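Local coordinates for thiamin pyrophosphokinase (Saccharomyces cerevisiae, PDB 1IG0) that transfers a pyrophosphate group from ATP to thiamine, making thiamine diphosphate and AMP as a homodimer with thiamine bound in its active site, at the interface of chains A and B. Coordinates in Å, arbitrary orientation; residue numbers count along the deposited sequence, not the author numbering. Chains: chain A/B, Thiamin pyrophosphokinase.

Contact 1: the interface of chains A and B. Residues chain A 195, 197-198; chain B 250, 287, 309.
The start of helix 196-212 in chain A, with A:Arg195 just ahead of it, meets the start of strand 248-254, the end of strand 304-310 and the B:Ser287 segment of chain B. A:Arg195 carries most of the buried surface on its side. Its chain bends at chi3 (84°) and brings the guanidinium across the carboxylate of B:Glu309, the two planes steeply inclined. NH2 of A:Arg195 makes a loose salt bridge with OE1 of B:Glu309, 3.4 Å, backed by a weak hydrogen bond from NE of A:Arg195 to OE2 of B:Glu309, also 3.4 Å. OE1 has a firmer partner in its own chain, since its anti lone pair receives the backbone N of B:Asn250 at 2.8 Å from OE1 of B:Glu309. The amide of B:Asn250 stands nearly perpendicular to the guanidinium, at its edge, but NH2 of A:Arg195 and ND2 of B:Asn250 are too close as modelled, and that approach is doubtful. An alanine in place of B:Glu309 would probably leave the guanidinium without its opposite charge and the B:Asn250 N-H without its acceptor. Farther along, OD2 of A:Asp197 takes the backbone N of B:Ser287 at 2.8 Å on its anti side, 28° out of the carboxylate plane. B:Ser287 lines the thiamine pocket, and this bond probably steadies that pocket wall from the neighbouring subunit, joining dimer contact to substrate binding.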
loop_
_atom_site.group_PDB
_atom_site.type_symbol
_atom_site.label_atom_id
_atom_site.label_comp_id
_atom_site.label_asym_id
_atom_site.label_seq_id
_atom_site.Cartn_x
_atom_site.Cartn_y
_atom_site.Cartn_z
ATOM N N ARG A 195 6.626 4.722 -3.478
ATOM C CA ARG A 195 5.815 5.063 -4.646
ATOM C C ARG A 195 4.696 4.028 -4.630
ATOM O O ARG A 195 4.960 2.828 -4.659
ATOM C CB ARG A 195 6.668 4.959 -5.917
ATOM C CG ARG A 195 7.873 5.907 -5.866
ATOM C CD ARG A 195 8.938 5.645 -6.943
ATOM N NE ARG A 195 8.628 6.289 -8.222
ATOM C CZ ARG A 195 8.221 5.664 -9.333
ATOM N NH1 ARG A 195 8.046 4.338 -9.382
ATOM N NH2 ARG A 195 8.008 6.381 -10.428
ATOM N N ASP A 197 2.418 2.866 -6.822
ATOM C CA ASP A 197 2.283 1.863 -7.871
ATOM C C ASP A 197 3.300 0.744 -7.660
ATOM O O ASP A 197 3.096 -0.384 -8.111
ATOM C CB ASP A 197 2.433 2.491 -9.264
ATOM C CG ASP A 197 3.766 3.168 -9.466
ATOM O OD1 ASP A 197 4.105 4.077 -8.680
ATOM O OD2 ASP A 197 4.473 2.796 -10.426
ATOM N N GLN A 198 4.389 1.055 -6.961
ATOM C CA GLN A 198 5.407 0.052 -6.671
ATOM C C GLN A 198 4.914 -0.872 -5.567
ATOM O O GLN A 198 5.207 -2.064 -5.572
ATOM C CB GLN A 198 6.723 0.709 -6.249
ATOM C CG GLN A 198 7.563 1.204 -7.412
ATOM C CD GLN A 198 7.783 0.127 -8.463
ATOM O OE1 GLN A 198 8.168 -0.998 -8.145
ATOM N NE2 GLN A 198 7.540 0.472 -9.723
ATOM N N ASN B 250 5.616 9.991 -12.403
ATOM C CA ASN B 250 4.977 8.863 -13.066
ATOM C C ASN B 250 3.563 8.650 -12.533
ATOM O O ASN B 250 3.088 9.402 -11.682
ATOM C CB ASN B 250 5.801 7.594 -12.852
ATOM C CG ASN B 250 7.204 7.713 -13.410
ATOM O OD1 ASN B 250 7.392 8.018 -14.586
ATOM N ND2 ASN B 250 8.200 7.467 -12.569
ATOM N N SER B 287 4.700 2.466 -13.237
ATOM C CA SER B 287 5.777 3.278 -13.789
ATOM C C SER B 287 5.423 3.852 -15.158
ATOM O O SER B 287 6.284 3.983 -16.030
ATOM C CB SER B 287 7.068 2.461 -13.896
ATOM O OG SER B 287 7.594 2.174 -12.613
ATOM N N GLU B 309 2.310 10.289 -9.137
ATOM C CA GLU B 309 3.473 10.708 -8.381
ATOM C C GLU B 309 3.552 12.223 -8.369
ATOM O O GLU B 309 3.397 12.872 -9.404
ATOM C CB GLU B 309 4.745 10.120 -8.992
ATOM C CG GLU B 309 6.029 10.667 -8.397
ATOM C CD GLU B 309 7.257 9.960 -8.924
ATOM O OE1 GLU B 309 7.308 9.694 -10.143
ATOM O OE2 GLU B 309 8.171 9.679 -8.121
#

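Contact 2: the interface of chains A and B. Residues chain A 192, 199, 203, 225, 227, 254, 256, 307; chain B 194-196, 200.
B:Phe196 swings its ring away from its own backbone N, CG anti to it (chi1 -159°), and drives it into a pocket of chain A, where A:Ile227 meets it with an extended chain (chi2 172°). CD1 of A:Ile227 comes down over one ring face, 3.6 Å from CG of B:Phe196 and offset toward the rim, a CH-pi contact. The opposite face is covered from within chain B by CG2 of B:Val200. The rim is ringed by chain A methyls. CD1 of A:Leu254 is 3.6 Å from CD2 of B:Phe196, and the same methyl also touches CG2 of B:Val200. CD1 of A:Ile256 approaches CE2 of the ring tip to tip, and CD1 of A:Ile203 comes head-on to CZ of B:Phe196 at 3.6 Å. CG2 of A:Ile192 and CG2 of A:Thr199 close the CD1-CE1 edge. With both faces and the far rim packed, the ring probably has little freedom to turn. An alanine in place of B:Phe196 would probably open a gap between these methyls and leave A:Ile227 without the face it rests on. At the base, the backbone N of B:Phe196 gives a hydrogen bond to OD1 of A:Asp225 (3.0 Å), met from above the carboxylate plane. The ring thus projects from the first turn of helix 196-212 in chain B and plugs a hollow lined by helix 196-212 and strands 225-230, 248-254 and 304-310 of chain A.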
loop_
_atom_site.group_PDB
_atom_site.type_symbol
_atom_site.label_atom_id
_atom_site.label_comp_id
_atom_site.label_asym_id
_atom_site.label_seq_id
_atom_site.Cartn_x
_atom_site.Cartn_y
_atom_site.Cartn_z
ATOM N N ILE A 192 7.430 -2.042 0.013
ATOM C CA ILE A 192 6.173 -1.484 0.504
ATOM C C ILE A 192 6.374 -0.131 1.191
ATOM O O ILE A 192 7.381 0.087 1.864
ATOM C CB ILE A 192 5.516 -2.443 1.533
ATOM C CG1 ILE A 192 5.398 -3.857 0.951
ATOM C CG2 ILE A 192 4.148 -1.910 1.941
ATOM C CD1 ILE A 192 4.377 -3.995 -0.160
ATOM N N THR A 199 4.172 -0.318 -4.613
ATOM C CA THR A 199 3.622 -1.124 -3.531
ATOM C C THR A 199 2.673 -2.145 -4.148
ATOM O O THR A 199 2.681 -3.319 -3.785
ATOM C CB THR A 199 2.826 -0.263 -2.520
ATOM O OG1 THR A 199 3.736 0.511 -1.728
ATOM C CG2 THR A 199 1.977 -1.144 -1.607
ATOM N N ILE A 203 2.848 -6.401 -4.445
ATOM C CA ILE A 203 1.762 -7.298 -4.080
ATOM C C ILE A 203 1.469 -8.290 -5.205
ATOM O O ILE A 203 1.198 -9.463 -4.947
ATOM C CB ILE A 203 0.474 -6.508 -3.735
ATOM C CG1 ILE A 203 0.704 -5.659 -2.480
ATOM C CG2 ILE A 203 -0.685 -7.469 -3.507
ATOM C CD1 ILE A 203 1.074 -6.468 -1.244
ATOM N N ASP A 225 5.154 -4.380 9.163
ATOM C CA ASP A 225 4.518 -5.646 8.814
ATOM C C ASP A 225 5.359 -6.699 8.118
ATOM O O ASP A 225 6.463 -6.453 7.633
ATOM C CB ASP A 225 3.308 -5.413 7.898
ATOM C CG ASP A 225 2.302 -4.450 8.477
ATOM O OD1 ASP A 225 2.463 -3.227 8.280
ATOM O OD2 ASP A 225 1.347 -4.922 9.128
ATOM N N ILE A 227 4.385 -9.225 5.150
ATOM C CA ILE A 227 3.313 -9.383 4.181
ATOM C C ILE A 227 3.622 -10.579 3.297
ATOM O O ILE A 227 4.676 -10.640 2.663
ATOM C CB ILE A 227 3.173 -8.116 3.321
ATOM C CG1 ILE A 227 3.076 -6.887 4.231
ATOM C CG2 ILE A 227 1.937 -8.216 2.448
ATOM C CD1 ILE A 227 3.118 -5.563 3.493
ATOM N N LEU A 254 -6.289 -9.763 3.598
ATOM C CA LEU A 254 -6.459 -8.849 2.473
ATOM C C LEU A 254 -6.655 -9.462 1.092
ATOM O O LEU A 254 -5.710 -9.969 0.492
ATOM C CB LEU A 254 -5.250 -7.912 2.433
ATOM C CG LEU A 254 -4.733 -7.520 3.825
ATOM C CD1 LEU A 254 -3.389 -6.818 3.703
ATOM C CD2 LEU A 254 -5.751 -6.631 4.537
ATOM N N ILE A 256 -6.559 -8.590 -1.909
ATOM C CA ILE A 256 -6.092 -7.569 -2.833
ATOM C C ILE A 256 -6.193 -7.989 -4.293
ATOM O O ILE A 256 -5.713 -9.053 -4.680
ATOM C CB ILE A 256 -4.634 -7.172 -2.506
ATOM C CG1 ILE A 256 -4.527 -6.794 -1.025
ATOM C CG2 ILE A 256 -4.197 -5.998 -3.378
ATOM C CD1 ILE A 256 -3.111 -6.461 -0.569
ATOM N N ASN A 307 -1.268 -9.738 6.311
ATOM C CA ASN A 307 -0.270 -8.831 6.839
ATOM C C ASN A 307 -0.279 -9.076 8.338
ATOM O O ASN A 307 -1.341 -9.165 8.958
ATOM C CB ASN A 307 -0.621 -7.372 6.514
ATOM C CG ASN A 307 -1.601 -6.769 7.499
ATOM O OD1 ASN A 307 -1.205 -6.137 8.481
ATOM N ND2 ASN A 307 -2.887 -6.968 7.247
ATOM N N GLY B 194 1.593 3.230 6.261
ATOM C CA GLY B 194 1.866 2.734 7.599
ATOM C C GLY B 194 1.485 1.272 7.712
ATOM O O GLY B 194 1.861 0.464 6.861
ATOM N N ARG B 195 0.749 0.924 8.763
ATOM C CA ARG B 195 0.294 -0.449 8.947
ATOM C C ARG B 195 -0.373 -0.831 7.636
ATOM O O ARG B 195 -1.275 -0.133 7.175
ATOM C CB ARG B 195 -0.723 -0.519 10.081
ATOM C CG ARG B 195 -0.164 -0.153 11.441
ATOM C CD ARG B 195 -1.047 0.822 12.199
ATOM N NE ARG B 195 -2.393 0.951 11.654
ATOM C CZ ARG B 195 -3.276 1.831 12.112
ATOM N NH1 ARG B 195 -2.945 2.640 13.108
ATOM N NH2 ARG B 195 -4.485 1.913 11.585
ATOM N N PHE B 196 0.053 -1.938 7.043
ATOM C CA PHE B 196 -0.493 -2.330 5.755
ATOM C C PHE B 196 -1.992 -2.585 5.667
ATOM O O PHE B 196 -2.617 -2.211 4.676
ATOM C CB PHE B 196 0.255 -3.542 5.198
ATOM C CG PHE B 196 0.107 -3.696 3.713
ATOM C CD1 PHE B 196 0.520 -2.675 2.862
ATOM C CD2 PHE B 196 -0.476 -4.832 3.162
ATOM C CE1 PHE B 196 0.353 -2.779 1.484
ATOM C CE2 PHE B 196 -0.647 -4.944 1.780
ATOM C CZ PHE B 196 -0.232 -3.914 0.943
ATOM N N VAL B 200 -4.725 -0.806 3.025
ATOM C CA VAL B 200 -5.752 -1.495 2.255
ATOM C C VAL B 200 -7.139 -0.949 2.579
ATOM O O VAL B 200 -7.954 -0.750 1.678
ATOM C CB VAL B 200 -5.735 -3.020 2.513
ATOM C CG1 VAL B 200 -6.878 -3.690 1.758
ATOM C CG2 VAL B 200 -4.401 -3.606 2.069
#

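Contact 3: the interface of chains A and B. Residues chain A 200, 203-204, 207-208, 256; chain B 279-282, 284.
From its CB outward, A:Tyr207 runs along the backbone of B:Val280. CB is 3.5 Å from the carbonyl O of B:Val280, and CG follows over CA of B:Val280. Both valines lie on one side of the ring: CD1 and CE1 pass by CG1 of B:Val279, CD2 lies 4.1 Å from CG1 of B:Val280, and CG2 of B:Val280 stands over the middle of that face, at a loose distance. One helical turn back, A:Thr204 presses its methyl and CB onto the same segment. CG2 of A:Thr204 touches CG1 of B:Val279 at 3.6 Å and, on another side, CG2 of B:Val284 at 4.0 Å, while CB is 3.3 Å from the carbonyl O of B:Val279. In A:Thr208 the hydroxyl turns inward, OG1 lying between backbone N and carbonyl carbon (chi1 58°) and bonding to O of A:Thr204 at 3.1 Å. That leaves the methyl CG2 of A:Thr208 facing chain B, where it meets CA of B:Gly282 at 3.6 Å. No polar bond crosses here; the fit rests on packing. One flank of helix 196-212 in chain A is thereby covered by the 279-284 loop of chain B, which follows strand 275-277 and leads to strand 285-286.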
loop_
_atom_site.group_PDB
_atom_site.type_symbol
_atom_site.label_atom_id
_atom_site.label_comp_id
_atom_site.label_asym_id
_atom_site.label_seq_id
_atom_site.Cartn_x
_atom_site.Cartn_y
_atom_site.Cartn_z
ATOM N N VAL A 200 1.857 -1.690 -5.091
ATOM C CA VAL A 200 0.905 -2.573 -5.753
ATOM C C VAL A 200 1.639 -3.640 -6.565
ATOM O O VAL A 200 1.250 -4.804 -6.553
ATOM C CB VAL A 200 -0.033 -1.784 -6.687
ATOM C CG1 VAL A 200 -0.876 -2.740 -7.519
ATOM C CG2 VAL A 200 -0.927 -0.868 -5.872
ATOM N N ILE A 203 2.848 -6.401 -4.445
ATOM C CA ILE A 203 1.762 -7.298 -4.080
ATOM C C ILE A 203 1.469 -8.290 -5.205
ATOM O O ILE A 203 1.198 -9.463 -4.947
ATOM C CB ILE A 203 0.474 -6.508 -3.735
ATOM C CG1 ILE A 203 0.704 -5.659 -2.480
ATOM C CG2 ILE A 203 -0.685 -7.469 -3.507
ATOM C CD1 ILE A 203 1.074 -6.468 -1.244
ATOM N N THR A 204 1.532 -7.832 -6.454
ATOM C CA THR A 204 1.269 -8.724 -7.578
ATOM C C THR A 204 2.278 -9.868 -7.598
ATOM O O THR A 204 1.951 -10.983 -8.002
ATOM C CB THR A 204 1.335 -7.992 -8.943
ATOM O OG1 THR A 204 2.695 -7.675 -9.261
ATOM C CG2 THR A 204 0.508 -6.716 -8.906
ATOM N N TYR A 207 1.210 -12.991 -5.852
ATOM C CA TYR A 207 0.282 -13.826 -6.614
ATOM C C TYR A 207 0.929 -14.524 -7.815
ATOM O O TYR A 207 0.757 -15.730 -8.002
ATOM C CB TYR A 207 -0.907 -13.001 -7.120
ATOM C CG TYR A 207 -1.884 -12.551 -6.058
ATOM C CD1 TYR A 207 -1.852 -11.249 -5.558
ATOM C CD2 TYR A 207 -2.858 -13.421 -5.568
ATOM C CE1 TYR A 207 -2.765 -10.824 -4.600
ATOM C CE2 TYR A 207 -3.777 -13.006 -4.608
ATOM C CZ TYR A 207 -3.724 -11.707 -4.130
ATOM O OH TYR A 207 -4.634 -11.283 -3.189
ATOM N N THR A 208 1.662 -13.769 -8.630
ATOM C CA THR A 208 2.291 -14.339 -9.818
ATOM C C THR A 208 3.348 -15.395 -9.520
ATOM O O THR A 208 3.422 -16.407 -10.214
ATOM C CB THR A 208 2.913 -13.243 -10.714
ATOM O OG1 THR A 208 3.871 -12.488 -9.966
ATOM C CG2 THR A 208 1.831 -12.313 -11.231
ATOM N N ILE A 256 -6.559 -8.590 -1.909
ATOM C CA ILE A 256 -6.092 -7.569 -2.833
ATOM C C ILE A 256 -6.193 -7.989 -4.293
ATOM O O ILE A 256 -5.713 -9.053 -4.680
ATOM C CB ILE A 256 -4.634 -7.172 -2.506
ATOM C CG1 ILE A 256 -4.527 -6.794 -1.025
ATOM C CG2 ILE A 256 -4.197 -5.998 -3.378
ATOM C CD1 ILE A 256 -3.111 -6.461 -0.569
ATOM N N VAL B 279 -4.263 -7.526 -10.542
ATOM C CA VAL B 279 -3.172 -7.650 -9.585
ATOM C C VAL B 279 -2.757 -9.114 -9.467
ATOM O O VAL B 279 -1.594 -9.422 -9.205
ATOM C CB VAL B 279 -3.594 -7.133 -8.185
ATOM C CG1 VAL B 279 -2.538 -7.495 -7.141
ATOM C CG2 VAL B 279 -3.792 -5.628 -8.231
ATOM N N VAL B 280 -3.714 -10.012 -9.675
ATOM C CA VAL B 280 -3.458 -11.445 -9.575
ATOM C C VAL B 280 -2.641 -11.995 -10.742
ATOM O O VAL B 280 -1.801 -12.876 -10.553
ATOM C CB VAL B 280 -4.782 -12.239 -9.474
ATOM C CG1 VAL B 280 -4.489 -13.726 -9.320
ATOM C CG2 VAL B 280 -5.606 -11.725 -8.292
ATOM N N THR B 281 -2.881 -11.481 -11.945
ATOM C CA THR B 281 -2.146 -11.945 -13.118
ATOM C C THR B 281 -0.837 -11.179 -13.274
ATOM O O THR B 281 0.036 -11.569 -14.050
ATOM C CB THR B 281 -2.963 -11.767 -14.414
ATOM O OG1 THR B 281 -3.188 -10.373 -14.650
ATOM C CG2 THR B 281 -4.303 -12.486 -14.309
ATOM N N GLY B 282 -0.709 -10.083 -12.532
ATOM C CA GLY B 282 0.500 -9.284 -12.601
ATOM C C GLY B 282 0.451 -8.256 -13.713
ATOM O O GLY B 282 1.393 -7.483 -13.897
ATOM N N VAL B 284 -0.372 -5.146 -14.556
ATOM C CA VAL B 284 -0.681 -3.835 -13.998
ATOM C C VAL B 284 0.266 -2.792 -14.576
ATOM O O VAL B 284 1.483 -2.976 -14.566
ATOM C CB VAL B 284 -0.525 -3.837 -12.460
ATOM C CG1 VAL B 284 -0.743 -2.438 -11.908
ATOM C CG2 VAL B 284 -1.514 -4.808 -11.839
#

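Contact 4: the interface of chains A and B. Residues chain A 255, 257-259, 278-280; chain B 256-259.
Two peptide groups, those joining residues 256 and 257 of each chain, meet edge to edge at A:Gly257 and B:Gly257 with their planes nearly perpendicular. Each amide N lies almost in the plane of the other group, and N of A:Gly257 is 2.9 Å from N of B:Gly257. Both are backbone amides that can only donate, so this is a tight approach and no hydrogen bond. Over one face of the chain B group, above its glycine end, stands A:Val279, its CB 3.5 Å from CA of B:Gly257; the CA and carbonyl of A:Gly257 fall toward the opposite side, beyond the edge. The two CA atoms, of A:Gly257 and B:Gly257, are 3.6 Å apart. The positive phi of B:Gly257 (94°) is one that a glycine adopts readily. Farther out, CG2 of A:Val280 crosses the aliphatic part of B:Glu258, touching its CB at 3.7 Å, while the glutamate chain, extended beyond CG, carries its carboxylate past the same methyl. The chains thus touch here mainly through backbone and small apolar groups, close to the twofold axis that relates the two subunits. A water bridges the seam. It is bonded to O of A:Pro255 at 2.8 Å, to N of A:Val279 at 2.8 Å with a nearly straight N-H, and to the carbonyl O of B:Gly257 at 2.6 Å.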
loop_
_atom_site.group_PDB
_atom_site.type_symbol
_atom_site.label_atom_id
_atom_site.label_comp_id
_atom_site.label_asym_id
_atom_site.label_seq_id
_atom_site.Cartn_x
_atom_site.Cartn_y
_atom_site.Cartn_z
ATOM N N PRO A 255 -7.890 -9.407 0.563
ATOM C CA PRO A 255 -8.192 -9.955 -0.762
ATOM C C PRO A 255 -7.844 -8.901 -1.805
ATOM O O PRO A 255 -8.719 -8.381 -2.496
ATOM C CB PRO A 255 -9.688 -10.211 -0.681
ATOM C CG PRO A 255 -10.158 -9.049 0.125
ATOM C CD PRO A 255 -9.128 -8.987 1.244
ATOM N N GLY A 257 -6.838 -7.144 -5.092
ATOM C CA GLY A 257 -6.984 -7.417 -6.511
ATOM C C GLY A 257 -8.066 -8.401 -6.920
ATOM O O GLY A 257 -8.401 -8.497 -8.102
ATOM N N GLU A 258 -8.625 -9.127 -5.957
ATOM C CA GLU A 258 -9.656 -10.107 -6.271
ATOM C C GLU A 258 -10.503 -10.477 -5.057
ATOM O O GLU A 258 -9.975 -10.806 -3.997
ATOM C CB GLU A 258 -8.990 -11.362 -6.838
ATOM C CG GLU A 258 -9.932 -12.482 -7.215
ATOM C CD GLU A 258 -9.184 -13.719 -7.680
ATOM O OE1 GLU A 258 -8.478 -14.342 -6.856
ATOM O OE2 GLU A 258 -9.298 -14.064 -8.873
ATOM N N ALA A 259 -11.820 -10.423 -5.221
ATOM C CA ALA A 259 -12.734 -10.771 -4.142
ATOM C C ALA A 259 -12.733 -12.286 -3.950
ATOM O O ALA A 259 -12.466 -13.041 -4.887
ATOM C CB ALA A 259 -14.139 -10.291 -4.470
ATOM N N SER A 278 -14.056 -8.512 0.121
ATOM C CA SER A 278 -13.667 -7.783 -1.079
ATOM C C SER A 278 -13.264 -6.351 -0.765
ATOM O O SER A 278 -13.867 -5.698 0.084
ATOM C CB SER A 278 -14.825 -7.770 -2.082
ATOM O OG SER A 278 -14.591 -6.833 -3.119
ATOM N N VAL A 279 -12.236 -5.872 -1.458
ATOM C CA VAL A 279 -11.758 -4.507 -1.283
ATOM C C VAL A 279 -12.795 -3.537 -1.840
ATOM O O VAL A 279 -12.948 -2.419 -1.348
ATOM C CB VAL A 279 -10.415 -4.295 -2.019
ATOM C CG1 VAL A 279 -10.081 -2.812 -2.104
ATOM C CG2 VAL A 279 -9.315 -5.035 -1.287
ATOM N N VAL A 280 -13.515 -3.982 -2.862
ATOM C CA VAL A 280 -14.536 -3.162 -3.504
ATOM C C VAL A 280 -15.756 -2.932 -2.617
ATOM O O VAL A 280 -16.314 -1.835 -2.599
ATOM C CB VAL A 280 -14.995 -3.800 -4.836
ATOM C CG1 VAL A 280 -16.043 -2.922 -5.509
ATOM C CG2 VAL A 280 -13.796 -3.994 -5.753
ATOM N N ILE B 256 -6.889 -2.478 -7.887
ATOM C CA ILE B 256 -6.868 -3.020 -6.537
ATOM C C ILE B 256 -8.252 -3.519 -6.137
ATOM O O ILE B 256 -9.235 -2.791 -6.238
ATOM C CB ILE B 256 -6.410 -1.945 -5.527
ATOM C CG1 ILE B 256 -5.141 -1.260 -6.038
ATOM C CG2 ILE B 256 -6.150 -2.580 -4.162
ATOM C CD1 ILE B 256 -4.687 -0.085 -5.182
ATOM N N GLY B 257 -8.332 -4.769 -5.695
ATOM C CA GLY B 257 -9.613 -5.311 -5.277
ATOM C C GLY B 257 -10.398 -6.078 -6.325
ATOM O O GLY B 257 -11.137 -7.006 -5.991
ATOM N N GLU B 258 -10.260 -5.699 -7.591
ATOM C CA GLU B 258 -10.979 -6.399 -8.646
ATOM C C GLU B 258 -10.375 -6.162 -10.026
ATOM O O GLU B 258 -10.061 -5.031 -10.396
ATOM C CB GLU B 258 -12.464 -5.997 -8.621
ATOM C CG GLU B 258 -12.936 -5.071 -9.735
ATOM C CD GLU B 258 -14.425 -4.771 -9.638
ATOM O OE1 GLU B 258 -15.193 -5.687 -9.275
ATOM O OE2 GLU B 258 -14.832 -3.627 -9.930
ATOM N N ALA B 259 -10.200 -7.246 -10.775
ATOM C CA ALA B 259 -9.641 -7.171 -12.116
ATOM C C ALA B 259 -10.633 -6.475 -13.032
ATOM O O ALA B 259 -11.830 -6.437 -12.751
ATOM C CB ALA B 259 -9.350 -8.568 -12.637
HETATM O O HOH W 1 -11.168 -7.504 -3.449
#

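Helix 196-212 of chain A links contact 1 and contact 3, whose C-alpha centres are about 15 Å apart, and it also lines contact 2, about 13 Å from contact 3; contacts 2 and 3 share A:Ile203 and A:Ile256. Contact 4, about 10 Å from contact 3, uses the valines of the 279-280 loop from chain A that chain B supplies to contact 3, so one loop serves both by symmetry. Contacts 1 and 4 lie about 20 Å apart. With twins on the exchanged chains, the four patches belong to one twofold interface, that of the homodimer, whose thiamine pocket lies near the seam.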